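Side-chain contacts in LYND (Lyngbya aestuarii, PDB 4V1T), which probably catalyses, as a YcaO-family heterocyclase, the ATP-dependent cyclodehydration of cysteines in precursor peptides to thiazolines: residues Val555-Tyr560 / Tyr750-Lys755; Leu563-Val568 / Leu756-Glu761; Pro735-Phe740 / Glu746-Asp751. One frame throughout, in Å; residues are numbered along the deposited sequence.

Overall arrangement
The three contacts gather around the short helix 748-755 and the C-terminal half of helix 538-561 with the loop after it. Interaction 1 is the buried one: leucine against valine and proline, helix on helix, purely apolar. Interaction 2, their centres about 9 Å apart, continues the same pairing past both helix ends, where the setting is partly buried and an arginine-tryptophan overlap joins the leucines. Interaction 3, its centre about 8 Å from that of interaction 1, shares Tyr750 and Asp751 with it and holds the start of helix 748-755 against the preceding loop. It is also only partly buried, and here arginines, backbone carbonyls and a water do the work.

Interaction 1: Val555-Tyr560 / Tyr750-Lys755; sequences VALWWY and YDVPVK
Leu557 reaches from helix 538-561 to the kinked helix 748-755 and meets Val752 and Pro753 there. The contact across the two segments is apolar. With CG beside the backbone N (chi1 -66°) and CD1 extended beyond it, Leu557 presents both methyls to the second helix. Its CD1 meets Val752 CG1 at 3.5 Å and Val752 CB at 3.7 Å, the two side chains nearly perpendicular. The other branch, Leu557 CD2, lies 4.2 Å from Pro753 CD. Val752 turns CG1 anti to its backbone N (chi1 175°), which puts that methyl in front of Leu557 CD1. Leu557 CD2 also packs against the carbonyl O of Arg748, one turn before Val752 in helix 748-755.

Backbone bonding explains the kink. Pro753 has no N-H to give to the preceding turn, and Val754 N reaches Asp751 O only weakly, at 3.2 Å. Lys755 N returns to Asp751 O over 3.2 Å. The carbonyl of Leu749, which a residue with an N-H at 753 could have bonded, accepts from Asn561 ND2 instead. The same ND2 bonds Leu557 O, so one amide nitrogen links the two backbones beside the leucine.

The contact is thus a small helix-helix seam whose centre lies about 37 Å from the centre of the chain, with segment 555-560 belonging to the YcaO cyclodehydratase region. On other sides of helix 538-561, Val555 and Trp558 lie on Phe624 of strand 621-626, and Trp559 NE1 bonds Thr771 O. Ala556 and Tyr560 rest on Leu749, extending the seam along helix 748-755 toward its N-terminal end.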
loop_
_atom_site.group_PDB
_atom_site.type_symbol
_atom_site.label_atom_id
_atom_site.label_comp_id
_atom_site.label_asym_id
_atom_site.label_seq_id
_atom_site.Cartn_x
_atom_site.Cartn_y
_atom_site.Cartn_z
ATOM N N VAL B 555 -2.429 35.976 11.045
ATOM C CA VAL B 555 -3.803 35.691 11.429
ATOM C C VAL B 555 -4.157 36.490 12.676
ATOM O O VAL B 555 -5.227 37.103 12.748
ATOM C CB VAL B 555 -4.032 34.180 11.675
ATOM C CG1 VAL B 555 -5.405 33.929 12.300
ATOM C CG2 VAL B 555 -3.922 33.402 10.373
ATOM N N ALA B 556 -3.253 36.492 13.647
ATOM C CA ALA B 556 -3.499 37.194 14.915
ATOM C C ALA B 556 -3.812 38.666 14.675
ATOM O O ALA B 556 -4.769 39.198 15.222
ATOM C CB ALA B 556 -2.302 37.055 15.841
ATOM N N LEU B 557 -3.000 39.314 13.849
ATOM C CA LEU B 557 -3.183 40.724 13.537
ATOM C C LEU B 557 -4.557 40.960 12.945
ATOM O O LEU B 557 -5.296 41.845 13.386
ATOM C CB LEU B 557 -2.107 41.193 12.549
ATOM C CG LEU B 557 -0.654 41.196 13.048
ATOM C CD1 LEU B 557 0.273 41.753 11.982
ATOM C CD2 LEU B 557 -0.492 41.979 14.345
ATOM N N TRP B 558 -4.897 40.160 11.942
ATOM C CA TRP B 558 -6.167 40.294 11.244
ATOM C C TRP B 558 -7.352 40.002 12.150
ATOM O O TRP B 558 -8.297 40.795 12.230
ATOM C CB TRP B 558 -6.193 39.362 10.033
ATOM C CG TRP B 558 -7.570 39.021 9.535
ATOM C CD1 TRP B 558 -8.490 39.875 8.999
ATOM C CD2 TRP B 558 -8.166 37.717 9.510
ATOM N NE1 TRP B 558 -9.634 39.182 8.656
ATOM C CE2 TRP B 558 -9.453 37.857 8.951
ATOM C CE3 TRP B 558 -7.732 36.445 9.901
ATOM C CZ2 TRP B 558 -10.312 36.772 8.785
ATOM C CZ3 TRP B 558 -8.584 35.372 9.734
ATOM C CH2 TRP B 558 -9.861 35.541 9.181
ATOM N N TRP B 559 -7.290 38.872 12.842
ATOM C CA TRP B 559 -8.421 38.381 13.618
ATOM C C TRP B 559 -8.779 39.260 14.815
ATOM O O TRP B 559 -9.945 39.581 15.037
ATOM C CB TRP B 559 -8.132 36.963 14.108
ATOM C CG TRP B 559 -9.254 36.372 14.886
ATOM C CD1 TRP B 559 -9.418 36.408 16.241
ATOM C CD2 TRP B 559 -10.376 35.663 14.366
ATOM N NE1 TRP B 559 -10.571 35.759 16.596
ATOM C CE2 TRP B 559 -11.178 35.292 15.461
ATOM C CE3 TRP B 559 -10.779 35.295 13.077
ATOM C CZ2 TRP B 559 -12.362 34.582 15.307
ATOM C CZ3 TRP B 559 -11.955 34.592 12.926
ATOM C CH2 TRP B 559 -12.735 34.243 14.035
ATOM N N TYR B 560 -7.779 39.635 15.599
ATOM C CA TYR B 560 -8.034 40.300 16.870
ATOM C C TYR B 560 -8.203 41.806 16.721
ATOM O O TYR B 560 -8.865 42.437 17.546
ATOM C CB TYR B 560 -6.925 39.963 17.870
ATOM C CG TYR B 560 -6.986 38.517 18.278
ATOM C CD1 TYR B 560 -7.964 38.057 19.168
ATOM C CD2 TYR B 560 -6.108 37.584 17.731
ATOM C CE1 TYR B 560 -8.038 36.720 19.512
ATOM C CE2 TYR B 560 -6.174 36.255 18.073
ATOM C CZ TYR B 560 -7.138 35.824 18.958
ATOM O OH TYR B 560 -7.191 34.489 19.279
ATOM N N TYR B 750 -0.668 45.045 18.561
ATOM C CA TYR B 750 -1.191 46.409 18.565
ATOM C C TYR B 750 -0.470 47.284 17.544
ATOM O O TYR B 750 -1.096 48.111 16.876
ATOM C CB TYR B 750 -1.054 47.030 19.977
ATOM C CG TYR B 750 -1.771 46.247 21.067
ATOM C CD1 TYR B 750 -3.094 46.514 21.383
ATOM C CD2 TYR B 750 -1.130 45.231 21.765
ATOM C CE1 TYR B 750 -3.757 45.797 22.365
ATOM C CE2 TYR B 750 -1.789 44.511 22.754
ATOM C CZ TYR B 750 -3.100 44.793 23.040
ATOM O OH TYR B 750 -3.747 44.080 24.017
ATOM N N ASP B 751 0.842 47.092 17.421
ATOM C CA ASP B 751 1.704 48.043 16.713
ATOM C C ASP B 751 1.750 47.855 15.189
ATOM O O ASP B 751 1.745 48.836 14.444
ATOM C CB ASP B 751 3.132 47.960 17.259
ATOM C CG ASP B 751 3.218 48.325 18.733
ATOM O OD1 ASP B 751 2.164 48.426 19.394
ATOM O OD2 ASP B 751 4.345 48.499 19.236
ATOM N N VAL B 752 1.821 46.611 14.724
ATOM C CA VAL B 752 2.039 46.368 13.295
ATOM C C VAL B 752 0.965 47.031 12.421
ATOM O O VAL B 752 1.305 47.674 11.427
ATOM C CB VAL B 752 2.115 44.857 12.973
ATOM C CG1 VAL B 752 2.220 44.624 11.462
ATOM C CG2 VAL B 752 3.305 44.238 13.689
ATOM N N PRO B 753 -0.328 46.886 12.785
ATOM C CA PRO B 753 -1.379 47.461 11.929
ATOM C C PRO B 753 -1.278 48.970 11.702
ATOM O O PRO B 753 -1.644 49.424 10.619
ATOM C CB PRO B 753 -2.672 47.116 12.678
ATOM C CG PRO B 753 -2.331 45.922 13.486
ATOM C CD PRO B 753 -0.904 46.109 13.899
ATOM N N VAL B 754 -0.787 49.736 12.681
ATOM C CA VAL B 754 -0.648 51.168 12.474
ATOM C C VAL B 754 0.591 51.464 11.632
ATOM O O VAL B 754 0.594 52.383 10.823
ATOM C CB VAL B 754 -0.587 51.968 13.803
ATOM C CG1 VAL B 754 -1.592 51.410 14.806
ATOM C CG2 VAL B 754 0.816 51.982 14.395
ATOM N N LYS B 755 1.646 50.685 11.834
ATOM C CA LYS B 755 2.866 50.842 11.048
ATOM C C LYS B 755 2.588 50.626 9.561
ATOM O O LYS B 755 3.199 51.264 8.709
ATOM C CB LYS B 755 3.939 49.855 11.513
ATOM C CG LYS B 755 4.875 50.382 12.585
ATOM C CD LYS B 755 6.256 49.754 12.451
ATOM C CE LYS B 755 7.231 50.305 13.484
ATOM N NZ LYS B 755 8.648 49.976 13.150
#

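Interaction 2: Leu563-Val568 / Leu756-Glu761; sequences LRRPAV and LGWLDE
Arg565 lays its guanidinium over one face of the Trp758 indole. CZ stands 4.0 Å from the centroid of the Trp758 six-membered ring, 29° off the ring normal, a cation-pi contact. The planes are tilted 40° apart, and NH1 dips closest, 3.1 Å from Trp758 CE2. A bend at chi2 and again at chi3 (-55°) folds the arginine chain back to bring its end there. NH1 also lies near Trp758 NE1, but both are donors and do not bond each other. Water 1 accepts from Arg565 NH2 at 3.1 Å and, weakly, from Trp758 NE1, bridging the two side chains.

Each flat group is sandwiched. Pro566 CD sits 3.6 Å above the far face of the Arg565 guanidinium, and Leu756 CD1 backs the other face of the indole. Leu563 splits its methyls between two partners: CD1 approaches Trp758 CE3 obliquely at 3.5 Å, while CD2 meets Leu759 CD2 at 3.8 Å. Both segments are the loops that follow helices, and Gly757, with its positive phi, closes helix 748-755 in a Schellman motif just before Trp758.

Asp596 forms a salt bridge with Arg565 NH2, so the cation has a carboxylate mate as well as the ring. The indole is therefore likely to supplement that charge pairing and help hold the guanidinium's orientation, with the leucines adding apolar contact alongside.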
loop_
_atom_site.group_PDB
_atom_site.type_symbol
_atom_site.label_atom_id
_atom_site.label_comp_id
_atom_site.label_asym_id
_atom_site.label_seq_id
_atom_site.Cartn_x
_atom_site.Cartn_y
_atom_site.Cartn_z
ATOM N N LEU B 563 -9.587 43.282 11.251
ATOM C CA LEU B 563 -9.256 44.113 10.112
ATOM C C LEU B 563 -10.035 43.704 8.881
ATOM O O LEU B 563 -10.332 42.528 8.697
ATOM C CB LEU B 563 -7.754 44.035 9.824
ATOM C CG LEU B 563 -6.839 44.487 10.967
ATOM C CD1 LEU B 563 -5.388 44.158 10.661
ATOM C CD2 LEU B 563 -7.003 45.973 11.228
ATOM N N ARG B 564 -10.368 44.681 8.044
ATOM C CA ARG B 564 -10.965 44.414 6.743
ATOM C C ARG B 564 -9.849 44.235 5.718
ATOM O O ARG B 564 -9.052 45.140 5.509
ATOM C CB ARG B 564 -11.907 45.552 6.329
ATOM C CG ARG B 564 -12.994 45.884 7.344
ATOM C CD ARG B 564 -13.994 44.748 7.552
ATOM N NE ARG B 564 -14.962 44.655 6.454
ATOM C CZ ARG B 564 -14.865 43.841 5.404
ATOM N NH1 ARG B 564 -13.838 43.014 5.274
ATOM N NH2 ARG B 564 -15.807 43.854 4.466
ATOM N N ARG B 565 -9.796 43.068 5.089
ATOM C CA ARG B 565 -8.714 42.734 4.173
ATOM C C ARG B 565 -9.225 42.557 2.750
ATOM O O ARG B 565 -10.380 42.164 2.533
ATOM C CB ARG B 565 -8.012 41.448 4.630
ATOM C CG ARG B 565 -7.430 41.496 6.043
ATOM C CD ARG B 565 -6.370 42.577 6.183
ATOM N NE ARG B 565 -5.315 42.429 5.186
ATOM C CZ ARG B 565 -4.613 43.433 4.673
ATOM N NH1 ARG B 565 -4.839 44.677 5.055
ATOM N NH2 ARG B 565 -3.682 43.191 3.761
ATOM N N PRO B 566 -8.358 42.825 1.762
ATOM C CA PRO B 566 -8.741 42.609 0.366
ATOM C C PRO B 566 -8.739 41.134 -0.027
ATOM O O PRO B 566 -7.953 40.359 0.522
ATOM C CB PRO B 566 -7.664 43.370 -0.406
ATOM C CG PRO B 566 -6.460 43.273 0.462
ATOM C CD PRO B 566 -6.967 43.296 1.885
ATOM N N ALA B 567 -9.596 40.757 -0.971
ATOM C CA ALA B 567 -9.593 39.396 -1.499
ATOM C C ALA B 567 -8.436 39.192 -2.471
ATOM O O ALA B 567 -7.719 40.137 -2.819
ATOM C CB ALA B 567 -10.911 39.076 -2.195
ATOM N N VAL B 568 -8.283 37.944 -2.904
ATOM C CA VAL B 568 -7.244 37.556 -3.854
ATOM C C VAL B 568 -7.884 37.063 -5.144
ATOM O O VAL B 568 -8.695 36.141 -5.125
ATOM C CB VAL B 568 -6.337 36.450 -3.272
ATOM C CG1 VAL B 568 -5.228 36.088 -4.249
ATOM C CG2 VAL B 568 -5.741 36.903 -1.942
ATOM N N LEU B 756 1.656 49.727 9.258
ATOM C CA LEU B 756 1.310 49.412 7.876
ATOM C C LEU B 756 0.193 50.309 7.337
ATOM O O LEU B 756 -0.148 50.252 6.155
ATOM C CB LEU B 756 0.904 47.940 7.759
ATOM C CG LEU B 756 1.993 46.937 8.137
ATOM C CD1 LEU B 756 1.451 45.513 8.079
ATOM C CD2 LEU B 756 3.215 47.080 7.243
ATOM N N GLY B 757 -0.370 51.138 8.205
ATOM C CA GLY B 757 -1.428 52.048 7.807
ATOM C C GLY B 757 -2.776 51.362 7.743
ATOM O O GLY B 757 -3.717 51.905 7.167
ATOM N N TRP B 758 -2.870 50.172 8.339
ATOM C CA TRP B 758 -4.127 49.428 8.396
ATOM C C TRP B 758 -5.063 50.071 9.415
ATOM O O TRP B 758 -6.280 50.003 9.274
ATOM C CB TRP B 758 -3.873 47.957 8.748
ATOM C CG TRP B 758 -3.199 47.180 7.645
ATOM C CD1 TRP B 758 -2.984 47.597 6.362
ATOM C CD2 TRP B 758 -2.672 45.848 7.725
ATOM N NE1 TRP B 758 -2.359 46.613 5.643
ATOM C CE2 TRP B 758 -2.152 45.530 6.458
ATOM C CE3 TRP B 758 -2.586 44.899 8.747
ATOM C CZ2 TRP B 758 -1.553 44.302 6.184
ATOM C CZ3 TRP B 758 -1.989 43.677 8.474
ATOM C CH2 TRP B 758 -1.483 43.390 7.202
ATOM N N LEU B 759 -4.481 50.687 10.441
ATOM C CA LEU B 759 -5.236 51.483 11.402
ATOM C C LEU B 759 -4.556 52.833 11.577
ATOM O O LEU B 759 -3.341 52.951 11.428
ATOM C CB LEU B 759 -5.349 50.767 12.755
ATOM C CG LEU B 759 -6.097 49.430 12.789
ATOM C CD1 LEU B 759 -6.058 48.845 14.190
ATOM C CD2 LEU B 759 -7.540 49.585 12.319
ATOM N N ASP B 760 -5.346 53.855 11.884
ATOM C CA ASP B 760 -4.792 55.171 12.188
ATOM C C ASP B 760 -4.296 55.199 13.616
ATOM O O ASP B 760 -3.293 55.846 13.916
ATOM C CB ASP B 760 -5.829 56.269 11.974
ATOM C CG ASP B 760 -6.190 56.453 10.513
ATOM O OD1 ASP B 760 -5.343 56.168 9.636
ATOM O OD2 ASP B 760 -7.325 56.897 10.243
ATOM N N GLU B 761 -5.009 54.500 14.495
ATOM C CA GLU B 761 -4.653 54.435 15.908
ATOM C C GLU B 761 -4.662 52.983 16.361
ATOM O O GLU B 761 -5.341 52.163 15.757
ATOM C CB GLU B 761 -5.635 55.246 16.753
ATOM C CG GLU B 761 -5.764 56.704 16.343
ATOM C CD GLU B 761 -4.483 57.484 16.550
ATOM O OE1 GLU B 761 -3.911 57.417 17.663
ATOM O OE2 GLU B 761 -4.057 58.170 15.600
HETATM O O HOH W 1 -2.089 45.504 2.382
#

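Interaction 3: Pro735-Phe740 / Glu746-Asp751; sequences PGMRHF and EGRLYD
The Arg738 guanidinium carries Leu749 CB on one face, 3.5 Å above its plane and off-centre, while Glu746 O and water 2 lie at its edge in the plane. Bends of the Arg738 chain at chi2 and chi3 (-65°) fold the group over that CB. The bond from Arg738 NH1 to Glu746 O is weak, 3.4 Å long and bent to 149°. The second guanidinium, of Arg748, is turned 36° from the first and has Gly736 O near its plane at the edge; its chain also passes that carbonyl, with Arg748 CD 3.4 Å from Gly736 O. The two arginine chains run antiparallel side by side.

Water 2 joins the Arg738 side chain to the backbone of both segments: it accepts from Arg738 NH1 at 2.8 Å and from Arg748 N at 3.0 Å, and its donation to Gly736 O is doubtfully short. It thereby serves an N-H in the first turn of helix 748-755. Gly747 is the N-cap residue, its carbonyl taking Asp751 N at 3.0 Å and Tyr750 N as well.

Arg738 NH2 bonds the carbonyls of Arg743 and Gly745, drawing in the loop ahead of the helix. Exchanging Arg738 for a leucine would probably leave the Arg743 and Gly745 carbonyls without this donor, take one of its two donors from water 2 and free the loop to move. Arg748 NH2 turns elsewhere, to salt bridges with Asp600 and Asp553, and Asp553 also accepts from Arg738 N.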
loop_
_atom_site.group_PDB
_atom_site.type_symbol
_atom_site.label_atom_id
_atom_site.label_comp_id
_atom_site.label_asym_id
_atom_site.label_seq_id
_atom_site.Cartn_x
_atom_site.Cartn_y
_atom_site.Cartn_z
ATOM N N PRO B 735 10.725 35.233 19.247
ATOM C CA PRO B 735 10.088 35.992 20.330
ATOM C C PRO B 735 9.518 37.328 19.872
ATOM O O PRO B 735 10.223 38.112 19.251
ATOM C CB PRO B 735 11.237 36.209 21.317
ATOM C CG PRO B 735 12.148 35.053 21.079
ATOM C CD PRO B 735 12.095 34.821 19.603
ATOM N N GLY B 736 8.242 37.561 20.176
ATOM C CA GLY B 736 7.545 38.773 19.768
ATOM C C GLY B 736 6.441 38.479 18.765
ATOM O O GLY B 736 5.392 39.113 18.778
ATOM N N MET B 737 6.667 37.504 17.893
ATOM C CA MET B 737 5.662 37.147 16.896
ATOM C C MET B 737 4.480 36.483 17.569
ATOM O O MET B 737 4.639 35.719 18.512
ATOM C CB MET B 737 6.260 36.252 15.812
ATOM C CG MET B 737 7.241 37.011 14.918
ATOM S SD MET B 737 7.862 36.061 13.527
ATOM C CE MET B 737 6.427 36.054 12.465
ATOM N N ARG B 738 3.289 36.786 17.069
ATOM C CA ARG B 738 2.053 36.445 17.755
ATOM C C ARG B 738 1.484 35.079 17.369
ATOM O O ARG B 738 1.543 34.662 16.207
ATOM C CB ARG B 738 1.003 37.528 17.487
ATOM C CG ARG B 738 1.534 38.954 17.522
ATOM C CD ARG B 738 2.172 39.287 18.856
ATOM N NE ARG B 738 1.192 39.265 19.933
ATOM C CZ ARG B 738 1.262 39.983 21.044
ATOM N NH1 ARG B 738 2.272 40.809 21.248
ATOM N NH2 ARG B 738 0.308 39.875 21.950
ATOM N N HIS B 739 0.927 34.397 18.367
ATOM C CA HIS B 739 0.104 33.222 18.153
ATOM C C HIS B 739 -1.295 33.728 17.848
ATOM O O HIS B 739 -1.644 34.822 18.278
ATOM C CB HIS B 739 0.122 32.328 19.399
ATOM C CG HIS B 739 -0.210 30.891 19.131
ATOM N ND1 HIS B 739 0.338 29.859 19.859
ATOM C CD2 HIS B 739 -1.027 30.311 18.222
ATOM C CE1 HIS B 739 -0.130 28.707 19.416
ATOM N NE2 HIS B 739 -0.956 28.953 18.419
ATOM N N PHE B 740 -2.090 32.969 17.098
ATOM C CA PHE B 740 -3.472 33.371 16.833
ATOM C C PHE B 740 -4.422 32.984 17.965
ATOM O O PHE B 740 -5.642 32.974 17.791
ATOM C CB PHE B 740 -3.970 32.804 15.491
ATOM C CG PHE B 740 -3.987 31.292 15.400
ATOM C CD1 PHE B 740 -4.805 30.528 16.219
ATOM C CD2 PHE B 740 -3.260 30.647 14.419
ATOM C CE1 PHE B 740 -4.843 29.150 16.099
ATOM C CE2 PHE B 740 -3.300 29.264 14.293
ATOM C CZ PHE B 740 -4.085 28.517 15.135
ATOM N N GLU B 746 1.391 43.523 25.198
ATOM C CA GLU B 746 1.840 44.601 24.321
ATOM C C GLU B 746 2.823 44.087 23.264
ATOM O O GLU B 746 3.501 43.088 23.473
ATOM C CB GLU B 746 2.491 45.723 25.146
ATOM C CG GLU B 746 3.820 45.349 25.807
ATOM C CD GLU B 746 4.350 46.438 26.738
ATOM O OE1 GLU B 746 3.640 47.437 26.984
ATOM O OE2 GLU B 746 5.482 46.293 27.237
ATOM N N GLY B 747 2.878 44.774 22.129
ATOM C CA GLY B 747 3.793 44.429 21.054
ATOM C C GLY B 747 3.176 44.490 19.665
ATOM O O GLY B 747 2.386 45.374 19.344
ATOM N N ARG B 748 3.550 43.524 18.843
ATOM C CA ARG B 748 3.187 43.502 17.439
ATOM C C ARG B 748 1.674 43.496 17.190
ATOM O O ARG B 748 1.196 44.077 16.210
ATOM C CB ARG B 748 3.820 42.274 16.765
ATOM C CG ARG B 748 5.334 42.312 16.660
ATOM C CD ARG B 748 5.883 41.059 15.998
ATOM N NE ARG B 748 5.200 40.759 14.743
ATOM C CZ ARG B 748 5.526 41.280 13.563
ATOM N NH1 ARG B 748 6.529 42.143 13.452
ATOM N NH2 ARG B 748 4.841 40.936 12.481
ATOM N N LEU B 749 0.930 42.830 18.066
ATOM C CA LEU B 749 -0.517 42.718 17.908
ATOM C C LEU B 749 -1.168 44.095 17.786
ATOM O O LEU B 749 -2.086 44.294 16.990
ATOM C CB LEU B 749 -1.123 41.950 19.083
ATOM C CG LEU B 749 -2.612 41.624 18.974
ATOM C CD1 LEU B 749 -2.887 40.634 17.846
ATOM C CD2 LEU B 749 -3.123 41.078 20.292
ATOM N N TYR B 750 -0.668 45.045 18.561
ATOM C CA TYR B 750 -1.191 46.409 18.565
ATOM C C TYR B 750 -0.470 47.284 17.544
ATOM O O TYR B 750 -1.096 48.111 16.876
ATOM C CB TYR B 750 -1.054 47.030 19.977
ATOM C CG TYR B 750 -1.771 46.247 21.067
ATOM C CD1 TYR B 750 -3.094 46.514 21.383
ATOM C CD2 TYR B 750 -1.130 45.231 21.765
ATOM C CE1 TYR B 750 -3.757 45.797 22.365
ATOM C CE2 TYR B 750 -1.789 44.511 22.754
ATOM C CZ TYR B 750 -3.100 44.793 23.040
ATOM O OH TYR B 750 -3.747 44.080 24.017
ATOM N N ASP B 751 0.842 47.092 17.421
ATOM C CA ASP B 751 1.704 48.043 16.713
ATOM C C ASP B 751 1.750 47.855 15.189
ATOM O O ASP B 751 1.745 48.836 14.444
ATOM C CB ASP B 751 3.132 47.960 17.259
ATOM C CG ASP B 751 3.218 48.325 18.733
ATOM O OD1 ASP B 751 2.164 48.426 19.394
ATOM O OD2 ASP B 751 4.345 48.499 19.236
HETATM O O HOH W 2 4.828 41.130 20.139
#